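Local coordinates for protein tRNA (uracil(54)-C(5))-methyltransferase (Pyrococcus abyssi, PDB 2JJQ) that catalyses the transfer of a methyl group from S-adenosyl-L-methionine to C5 of uridine 54 in tRNA, giving 5-methyluridine, at residues A[117-122]-A[405-410]; A[383-388]-A[417-422]. One frame throughout, in Å; residues are numbered along the deposited sequence.

Overall arrangement
Both contacts belong to one mixed sheet of the catalytic domain and meet inside it, because strand 403-409 of contact 1 lies beside strand 419-424 of contact 2; L409 N donates to E419 O over 2.7 Å, a probable hydrogen bond. Contact 1 is the sheet's margin, where the short strand 117-119 adds a parallel partner; it is partly buried, with E117 exposed but V118, A408, L409, S121 and D410 buried. Contact 2 lies deeper, an antiparallel pair of buried residues that ends at C387 and E419, the predicted nucleophile and proton acceptor. Backbone bonding thus dominates both, while the side chains turn from edge cover in contact 1 to a probable catalytic pair in contact 2.

Contact 1 (A[117-122]-A[405-410]); sequences EVVPSP and EIVALD
Strand 117-119 closes one edge of the mixed sheet of the catalytic domain, with V118 and V119 running parallel to A408 and L409 of strand 403-409. Three backbone bonds stitch the edge: A408 N gives its hydrogen to E117 O, V119 N to A408 O and D410 N to V119 O, each 2.8 Å long and nearly straight. A408 O also receives the CA hydrogen of V118, a CA-H...O contact of 3.3 Å from V118 CA. Beyond the first bond, a water bridges E117 N and I406 O, continuing the link where the two strands no longer meet directly.

On one face V119 leans back toward V407: its CG2, set anti to the carbonyl carbon, comes 3.7 Å from V407 CG1, the two side chains crossing at a slant. E117 is exposed, and its extended chain (chi1 168°, chi2 -171°) runs beside V407, with CB and the carboxylate both near V407 CG1 (E117 OE1 at 4.1 Å). The other face carries V118 and A408, V118 CG2 standing 4.1 Å from A408 CB. Helix 97-112 covers this side through R105 and L108. Beta-branched valines suit the extended chain of a strand, and alanine suits its place here because it sets only a methyl beside V118 and beneath L108.

Where the strands end, D410 CB lies 3.4 Å from V119 O, and S121 CB comes equally close to D410 O. The D410 carboxylate turns to helix 97-112, taking a hydrogen bond from Y97 and a salt bridge from K104, while Q277 NE2 binds both V119 O and D410 O. The arrangement is that of a parallel edge strand, supplied from far earlier in the chain, extending a class I-like methyltransferase sheet.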
loop_
_atom_site.group_PDB
_atom_site.type_symbol
_atom_site.label_atom_id
_atom_site.label_comp_id
_atom_site.label_asym_id
_atom_site.label_seq_id
_atom_site.Cartn_x
_atom_site.Cartn_y
_atom_site.Cartn_z
ATOM N N GLU A 117 -16.908 -5.903 10.192
ATOM C CA GLU A 117 -16.057 -7.082 10.176
ATOM C C GLU A 117 -14.710 -6.702 9.547
ATOM O O GLU A 117 -14.647 -5.895 8.577
ATOM C CB GLU A 117 -16.726 -8.204 9.378
ATOM C CG GLU A 117 -15.790 -9.376 9.056
ATOM C CD GLU A 117 -16.398 -10.401 8.079
ATOM O OE1 GLU A 117 -17.542 -10.205 7.588
ATOM O OE2 GLU A 117 -15.703 -11.429 7.806
ATOM N N VAL A 118 -13.628 -7.252 10.080
ATOM C CA VAL A 118 -12.289 -7.080 9.505
ATOM C C VAL A 118 -11.760 -8.441 9.001
ATOM O O VAL A 118 -11.508 -9.368 9.814
ATOM C CB VAL A 118 -11.288 -6.459 10.500
ATOM C CG1 VAL A 118 -9.953 -6.205 9.799
ATOM C CG2 VAL A 118 -11.818 -5.111 11.055
ATOM N N VAL A 119 -11.573 -8.563 7.700
ATOM C CA VAL A 119 -11.082 -9.836 7.135
ATOM C C VAL A 119 -9.570 -9.921 7.280
ATOM O O VAL A 119 -8.871 -8.994 6.829
ATOM C CB VAL A 119 -11.482 -9.935 5.643
ATOM C CG1 VAL A 119 -10.983 -11.250 4.968
ATOM C CG2 VAL A 119 -13.006 -9.696 5.485
ATOM N N PRO A 120 -9.072 -10.997 7.926
ATOM C CA PRO A 120 -7.626 -11.185 8.126
ATOM C C PRO A 120 -6.930 -11.321 6.809
ATOM O O PRO A 120 -7.510 -11.832 5.830
ATOM C CB PRO A 120 -7.521 -12.521 8.917
ATOM C CG PRO A 120 -8.905 -12.838 9.390
ATOM C CD PRO A 120 -9.852 -12.144 8.437
ATOM N N SER A 121 -5.715 -10.779 6.730
ATOM C CA SER A 121 -4.847 -11.080 5.591
ATOM C C SER A 121 -4.536 -12.603 5.581
ATOM O O SER A 121 -4.292 -13.188 6.670
ATOM C CB SER A 121 -3.577 -10.256 5.678
ATOM O OG SER A 121 -2.759 -10.524 4.548
ATOM N N PRO A 122 -4.640 -13.256 4.393
ATOM C CA PRO A 122 -4.404 -14.714 4.309
ATOM C C PRO A 122 -3.018 -15.066 4.789
ATOM O O PRO A 122 -2.821 -16.170 5.344
ATOM C CB PRO A 122 -4.587 -14.994 2.814
ATOM C CG PRO A 122 -5.708 -14.034 2.406
ATOM C CD PRO A 122 -5.394 -12.761 3.224
ATOM N N GLU A 405 -24.016 -2.479 2.725
ATOM C CA GLU A 405 -23.106 -3.528 3.235
ATOM C C GLU A 405 -21.745 -2.876 3.386
ATOM O O GLU A 405 -21.429 -1.962 2.670
ATOM C CB GLU A 405 -22.910 -4.648 2.239
ATOM C CG GLU A 405 -23.829 -5.797 2.330
ATOM C CD GLU A 405 -23.491 -6.831 1.286
ATOM O OE1 GLU A 405 -22.546 -7.632 1.491
ATOM O OE2 GLU A 405 -24.163 -6.811 0.237
ATOM N N ILE A 406 -20.950 -3.364 4.325
ATOM C CA ILE A 406 -19.581 -2.838 4.495
ATOM C C ILE A 406 -18.709 -3.871 5.186
ATOM O O ILE A 406 -19.162 -4.572 6.131
ATOM C CB ILE A 406 -19.582 -1.501 5.302
ATOM C CG1 ILE A 406 -18.197 -0.864 5.341
ATOM C CG2 ILE A 406 -20.053 -1.724 6.729
ATOM C CD1 ILE A 406 -18.281 0.608 5.853
ATOM N N VAL A 407 -17.462 -3.985 4.726
ATOM C CA VAL A 407 -16.494 -4.859 5.355
ATOM C C VAL A 407 -15.148 -4.161 5.240
ATOM O O VAL A 407 -14.965 -3.356 4.356
ATOM C CB VAL A 407 -16.441 -6.200 4.603
ATOM C CG1 VAL A 407 -15.781 -7.233 5.441
ATOM C CG2 VAL A 407 -17.843 -6.649 4.334
ATOM N N ALA A 408 -14.239 -4.432 6.169
ATOM C CA ALA A 408 -12.862 -3.955 6.106
ATOM C C ALA A 408 -11.986 -5.148 5.815
ATOM O O ALA A 408 -12.274 -6.263 6.259
ATOM C CB ALA A 408 -12.413 -3.362 7.447
ATOM N N LEU A 409 -10.960 -4.931 5.024
ATOM C CA LEU A 409 -10.002 -6.025 4.694
ATOM C C LEU A 409 -8.680 -5.554 5.261
ATOM O O LEU A 409 -8.298 -4.382 5.080
ATOM C CB LEU A 409 -9.882 -6.272 3.200
ATOM C CG LEU A 409 -11.148 -6.889 2.604
ATOM C CD1 LEU A 409 -11.999 -5.702 2.251
ATOM C CD2 LEU A 409 -10.768 -7.662 1.330
ATOM N N ASP A 410 -8.020 -6.427 6.017
ATOM C CA ASP A 410 -6.705 -6.066 6.519
ATOM C C ASP A 410 -5.671 -6.135 5.374
ATOM O O ASP A 410 -4.950 -7.132 5.194
ATOM C CB ASP A 410 -6.273 -6.917 7.720
ATOM C CG ASP A 410 -4.987 -6.393 8.320
ATOM O OD1 ASP A 410 -4.721 -5.193 8.108
ATOM O OD2 ASP A 410 -4.183 -7.152 8.905
HETATM O O HOH W 1 -19.077 -5.848 8.367
#

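Contact 2 (A[383-388]-A[417-422])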
loop_
_atom_site.group_PDB
_atom_site.type_symbol
_atom_site.label_atom_id
_atom_site.label_comp_id
_atom_site.label_asym_id
_atom_site.label_seq_id
_atom_site.Cartn_x
_atom_site.Cartn_y
_atom_site.Cartn_z
ATOM N N VAL A 383 -19.988 1.626 -5.044
ATOM C CA VAL A 383 -19.054 0.843 -4.200
ATOM C C VAL A 383 -17.862 1.744 -3.878
ATOM O O VAL A 383 -17.182 2.182 -4.770
ATOM C CB VAL A 383 -18.549 -0.497 -4.919
ATOM C CG1 VAL A 383 -17.507 -1.200 -4.032
ATOM C CG2 VAL A 383 -19.717 -1.421 -5.237
ATOM N N TYR A 384 -17.634 2.035 -2.603
ATOM C CA TYR A 384 -16.635 2.995 -2.195
ATOM C C TYR A 384 -15.537 2.190 -1.487
ATOM O O TYR A 384 -15.814 1.494 -0.509
ATOM C CB TYR A 384 -17.280 4.023 -1.263
ATOM C CG TYR A 384 -16.448 5.274 -0.913
ATOM C CD1 TYR A 384 -17.064 6.535 -0.796
ATOM C CD2 TYR A 384 -15.070 5.202 -0.738
ATOM C CE1 TYR A 384 -16.336 7.707 -0.436
ATOM C CE2 TYR A 384 -14.329 6.365 -0.356
ATOM C CZ TYR A 384 -14.978 7.610 -0.245
ATOM O OH TYR A 384 -14.228 8.724 0.109
ATOM N N VAL A 385 -14.318 2.230 -2.025
ATOM C CA VAL A 385 -13.164 1.566 -1.428
ATOM C C VAL A 385 -12.249 2.641 -0.869
ATOM O O VAL A 385 -11.991 3.639 -1.542
ATOM C CB VAL A 385 -12.423 0.776 -2.542
ATOM C CG1 VAL A 385 -11.152 0.137 -2.038
ATOM C CG2 VAL A 385 -13.377 -0.264 -3.137
ATOM N N SER A 386 -11.777 2.455 0.364
ATOM C CA SER A 386 -11.038 3.524 1.051
ATOM C C SER A 386 -10.125 2.937 2.102
ATOM O O SER A 386 -10.563 2.078 2.871
ATOM C CB SER A 386 -12.020 4.460 1.781
ATOM O OG SER A 386 -11.362 5.526 2.468
ATOM N N CYS A 387 -8.888 3.404 2.188
ATOM C CA CYS A 387 -8.095 3.079 3.407
ATOM C C CYS A 387 -8.052 4.304 4.367
ATOM O O CYS A 387 -7.255 4.343 5.292
ATOM C CB CYS A 387 -6.664 2.594 3.060
ATOM S SG CYS A 387 -5.691 3.880 2.387
ATOM N N ASN A 388 -8.958 5.265 4.164
ATOM C CA ASN A 388 -9.061 6.431 5.054
ATOM C C ASN A 388 -10.481 6.486 5.627
ATOM O O ASN A 388 -11.334 7.183 5.090
ATOM C CB ASN A 388 -8.763 7.704 4.242
ATOM C CG ASN A 388 -7.348 7.682 3.581
ATOM O OD1 ASN A 388 -6.336 7.684 4.279
ATOM N ND2 ASN A 388 -7.296 7.672 2.226
ATOM N N HIS A 417 -3.487 0.597 9.650
ATOM C CA HIS A 417 -4.334 0.922 8.513
ATOM C C HIS A 417 -5.205 -0.224 8.077
ATOM O O HIS A 417 -4.845 -1.402 8.203
ATOM C CB HIS A 417 -3.474 1.358 7.327
ATOM C CG HIS A 417 -2.493 2.424 7.673
ATOM N ND1 HIS A 417 -2.872 3.618 8.242
ATOM C CD2 HIS A 417 -1.144 2.456 7.590
ATOM C CE1 HIS A 417 -1.800 4.357 8.457
ATOM N NE2 HIS A 417 -0.742 3.682 8.055
ATOM N N VAL A 418 -6.369 0.118 7.552
ATOM C CA VAL A 418 -7.248 -0.916 7.050
ATOM C C VAL A 418 -7.860 -0.430 5.727
ATOM O O VAL A 418 -7.852 0.791 5.486
ATOM C CB VAL A 418 -8.314 -1.238 8.120
ATOM C CG1 VAL A 418 -9.546 -0.344 7.906
ATOM C CG2 VAL A 418 -8.683 -2.677 8.057
ATOM N N GLU A 419 -8.334 -1.351 4.888
ATOM C CA GLU A 419 -9.041 -1.043 3.642
ATOM C C GLU A 419 -10.539 -1.325 3.756
ATOM O O GLU A 419 -10.943 -2.467 3.899
ATOM C CB GLU A 419 -8.499 -1.890 2.514
ATOM C CG GLU A 419 -9.119 -1.575 1.164
ATOM C CD GLU A 419 -8.345 -0.506 0.412
ATOM O OE1 GLU A 419 -7.653 0.290 1.076
ATOM O OE2 GLU A 419 -8.381 -0.511 -0.841
ATOM N N LEU A 420 -11.380 -0.325 3.616
ATOM C CA LEU A 420 -12.829 -0.560 3.771
ATOM C C LEU A 420 -13.405 -0.749 2.382
ATOM O O LEU A 420 -12.913 -0.142 1.417
ATOM C CB LEU A 420 -13.482 0.688 4.331
ATOM C CG LEU A 420 -13.391 0.979 5.793
ATOM C CD1 LEU A 420 -13.911 2.455 5.891
ATOM C CD2 LEU A 420 -14.382 0.010 6.454
ATOM N N VAL A 421 -14.493 -1.525 2.271
ATOM C CA VAL A 421 -15.182 -1.656 0.987
ATOM C C VAL A 421 -16.642 -1.529 1.379
ATOM O O VAL A 421 -17.173 -2.370 2.130
ATOM C CB VAL A 421 -14.911 -3.025 0.268
ATOM C CG1 VAL A 421 -15.643 -3.076 -1.071
ATOM C CG2 VAL A 421 -13.398 -3.292 0.097
ATOM N N ALA A 422 -17.295 -0.472 0.892
ATOM C CA ALA A 422 -18.687 -0.247 1.238
ATOM C C ALA A 422 -19.592 -0.225 0.008
ATOM O O ALA A 422 -19.258 0.402 -1.007
ATOM C CB ALA A 422 -18.823 1.068 1.997
HETATM O O HOH W 2 -6.985 2.783 7.580
#
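S386 O accepts the shortest backbone bond of the pair, from L420 N at 2.6 Å and almost straight (173°), and it also receives the CA hydrogen of E419. S386 N returns a bond to L420 O, and two residues along each strand Y384 and A422 form a second hydrogen-bonded antiparallel pair. Between them the non-hydrogen-bonded pair V385 and V421 sets its valines side by side on the face toward helix 275-288, where V421 CG1 also meets V383 CG1 at 4.0 Å. The opposite face takes Y384, whose hydroxyl reaches D395 and whose ring meets F392 edge-to-face.

Just past S386 the chain leaves the strand at C387, the predicted nucleophile, which lies beside E419, the predicted proton acceptor. E419 bends at chi2 (90°), which swings its carboxylate back over the neighbouring strand: OE2 lies 3.1 Å from V385 CG1, and OE1 3.2 Å from C387 CB. The thiol stands farther off, with C387 SG 4.3 Å from E419 OE1. Serine suits position 386 because its short side chain carries a hydroxyl oxygen, S386 OG, that accepts from N388 N at 3.0 Å, an ST turn leading into helix 389-398. A water joins C387 O to V418 N. Such strand ends, with a cysteine just after one strand and a glutamate on its antiparallel neighbour, form the probable active site of an RNA m5U methyltransferase.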